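Local coordinates for putative glutathione S-transferase (Corynebacterium glutamicum, PDB 3M1G), which probably acts as a glutathione transferase, joining glutathione to small-molecule substrates, at residues 217-222 / 263-268. Numbering follows the deposited sequence.
Sequences KRLWVA and FKCGRN
Arg267 lies over one face of the Trp220 indole with its CB, which sits 3.6 Å from the centroid of the five-membered ring in a CH-pi contact, 19° off the normal. CG is anti to the backbone N (chi1 -173°), and a bend at chi3 (74°) sets NE near CE3 and CD2 of the indole. The guanidinium overhangs the rim of the six-membered ring at Trp220 CE3, which lies under its centre, Arg267 CZ 3.3 Å away. The two planes are 30° apart, a tilted rather than flush overlap. The guanidinium is held by several bonds: Arg267 NE donates to Asn268 OD1 at 2.8 Å, and NH2 forms a salt bridge with Asp224 one turn further along the tryptophan's own helix. At the indole edge, Trp220 NE1 donates to Cys265 O at 2.8 Å, the acceptor lying in the ring plane. That oxygen also accepts from Arg267 N across the inverse gamma turn centred on Gly266. The contact thus ties helix 209-229 of the all-helical C-terminal domain of the glutathione transferase fold to the loop between helices 255-259 and 274-284. Leu219 turns its CD2 to Cys265, 3.6 Å from SG; Val200 of helix 199-204 packs against both side chains. Cys265 also touches Tyr259, a residue predicted to lower the pKa of the active-site cysteine. Arg267 also packs on Asp320 of the second subunit.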
loop_
_atom_site.group_PDB
_atom_site.type_symbol
_atom_site.label_atom_id
_atom_site.label_comp_id
_atom_site.label_asym_id
_atom_site.label_seq_id
_atom_site.Cartn_x
_atom_site.Cartn_y
_atom_site.Cartn_z
ATOM N N LYS A 217 -9.278 7.175 11.066
ATOM C CA LYS A 217 -9.894 8.450 10.846
ATOM C C LYS A 217 -9.055 9.544 11.491
ATOM O O LYS A 217 -8.765 10.533 10.855
ATOM C CB LYS A 217 -11.299 8.472 11.439
ATOM C CG LYS A 217 -12.166 9.620 10.970
ATOM C CD LYS A 217 -13.449 9.680 11.826
ATOM C CE LYS A 217 -14.468 10.678 11.300
ATOM N NZ LYS A 217 -15.544 10.951 12.359
ATOM N N ARG A 218 -8.652 9.341 12.737
ATOM C CA ARG A 218 -7.799 10.317 13.428
ATOM C C ARG A 218 -6.484 10.565 12.703
ATOM O O ARG A 218 -6.049 11.707 12.553
ATOM C CB ARG A 218 -7.543 9.894 14.883
ATOM C CG ARG A 218 -8.746 10.182 15.809
ATOM C CD ARG A 218 -8.532 9.591 17.205
ATOM N NE ARG A 218 -7.383 10.194 17.918
ATOM C CZ ARG A 218 -6.976 9.809 19.129
ATOM N NH1 ARG A 218 -7.573 8.801 19.749
ATOM N NH2 ARG A 218 -5.960 10.398 19.711
ATOM N N LEU A 219 -5.846 9.502 12.239
ATOM C CA LEU A 219 -4.563 9.641 11.556
ATOM C C LEU A 219 -4.711 10.539 10.321
ATOM O O LEU A 219 -3.891 11.435 10.076
ATOM C CB LEU A 219 -4.016 8.261 11.158
ATOM C CG LEU A 219 -2.806 8.209 10.249
ATOM C CD1 LEU A 219 -1.567 8.785 10.937
ATOM C CD2 LEU A 219 -2.535 6.743 9.775
ATOM N N TRP A 220 -5.762 10.312 9.549
ATOM C CA TRP A 220 -5.907 11.032 8.288
ATOM C C TRP A 220 -6.391 12.474 8.420
ATOM O O TRP A 220 -6.043 13.311 7.580
ATOM C CB TRP A 220 -6.730 10.183 7.259
ATOM C CG TRP A 220 -5.807 9.115 6.728
ATOM C CD1 TRP A 220 -5.760 7.796 7.100
ATOM C CD2 TRP A 220 -4.745 9.302 5.810
ATOM N NE1 TRP A 220 -4.723 7.166 6.476
ATOM C CE2 TRP A 220 -4.076 8.063 5.680
ATOM C CE3 TRP A 220 -4.287 10.397 5.067
ATOM C CZ2 TRP A 220 -3.012 7.884 4.825
ATOM C CZ3 TRP A 220 -3.201 10.221 4.226
ATOM C CH2 TRP A 220 -2.577 8.979 4.118
ATOM N N VAL A 221 -7.181 12.768 9.451
ATOM C CA VAL A 221 -7.506 14.161 9.798
ATOM C C VAL A 221 -6.174 14.903 10.066
ATOM O O VAL A 221 -5.969 16.016 9.561
ATOM C CB VAL A 221 -8.422 14.262 11.057
ATOM C CG1 VAL A 221 -8.390 15.660 11.646
ATOM C CG2 VAL A 221 -9.919 13.852 10.736
ATOM N N ALA A 222 -5.262 14.275 10.800
ATOM C CA ALA A 222 -3.996 14.932 11.111
ATOM C C ALA A 222 -3.065 15.022 9.894
ATOM O O ALA A 222 -2.429 16.056 9.681
ATOM C CB ALA A 222 -3.280 14.247 12.292
ATOM N N PHE A 263 0.561 -1.833 8.987
ATOM C CA PHE A 263 -0.373 -1.227 9.963
ATOM C C PHE A 263 -1.705 -0.765 9.350
ATOM O O PHE A 263 -2.512 -0.096 10.030
ATOM C CB PHE A 263 0.300 -0.035 10.676
ATOM C CG PHE A 263 1.334 -0.418 11.727
ATOM C CD1 PHE A 263 1.552 -1.734 12.091
ATOM C CD2 PHE A 263 1.994 0.560 12.427
ATOM C CE1 PHE A 263 2.452 -2.064 13.117
ATOM C CE2 PHE A 263 2.915 0.221 13.464
ATOM C CZ PHE A 263 3.145 -1.094 13.773
ATOM N N LYS A 264 -1.935 -1.106 8.079
ATOM C CA LYS A 264 -3.210 -0.828 7.393
ATOM C C LYS A 264 -3.575 0.650 7.402
ATOM O O LYS A 264 -4.745 0.995 7.380
ATOM C CB LYS A 264 -4.332 -1.665 8.013
ATOM C CG LYS A 264 -4.064 -3.199 7.999
ATOM C CD LYS A 264 -5.297 -3.995 8.427
ATOM C CE LYS A 264 -5.118 -5.509 8.231
ATOM N NZ LYS A 264 -4.126 -6.135 9.159
ATOM N N CYS A 265 -2.569 1.532 7.376
ATOM C CA CYS A 265 -2.818 2.973 7.450
ATOM C C CYS A 265 -3.079 3.607 6.062
ATOM O O CYS A 265 -3.394 4.789 5.964
ATOM C CB CYS A 265 -1.612 3.683 8.049
ATOM S SG CYS A 265 -1.335 3.325 9.763
ATOM N N GLY A 266 -2.930 2.814 5.008
ATOM C CA GLY A 266 -2.965 3.317 3.626
ATOM C C GLY A 266 -4.229 3.847 2.985
ATOM O O GLY A 266 -4.715 3.248 2.024
ATOM N N ARG A 267 -4.708 5.034 3.402
ATOM C CA ARG A 267 -5.695 5.752 2.585
ATOM C C ARG A 267 -5.051 6.119 1.255
ATOM O O ARG A 267 -5.684 6.052 0.217
ATOM C CB ARG A 267 -6.187 7.052 3.206
ATOM C CG ARG A 267 -7.348 7.669 2.402
ATOM C CD ARG A 267 -7.750 9.041 2.921
ATOM N NE ARG A 267 -6.737 10.033 2.538
ATOM C CZ ARG A 267 -6.722 11.298 2.958
ATOM N NH1 ARG A 267 -7.624 11.734 3.824
ATOM N NH2 ARG A 267 -5.764 12.123 2.544
ATOM N N ASN A 268 -3.795 6.531 1.343
ATOM C CA ASN A 268 -2.989 7.008 0.245
ATOM C C ASN A 268 -1.563 6.724 0.634
ATOM O O ASN A 268 -1.277 6.564 1.825
ATOM C CB ASN A 268 -3.074 8.529 0.120
ATOM C CG ASN A 268 -4.363 8.999 -0.453
ATOM O OD1 ASN A 268 -5.163 9.639 0.245
ATOM N ND2 ASN A 268 -4.550 8.777 -1.762
#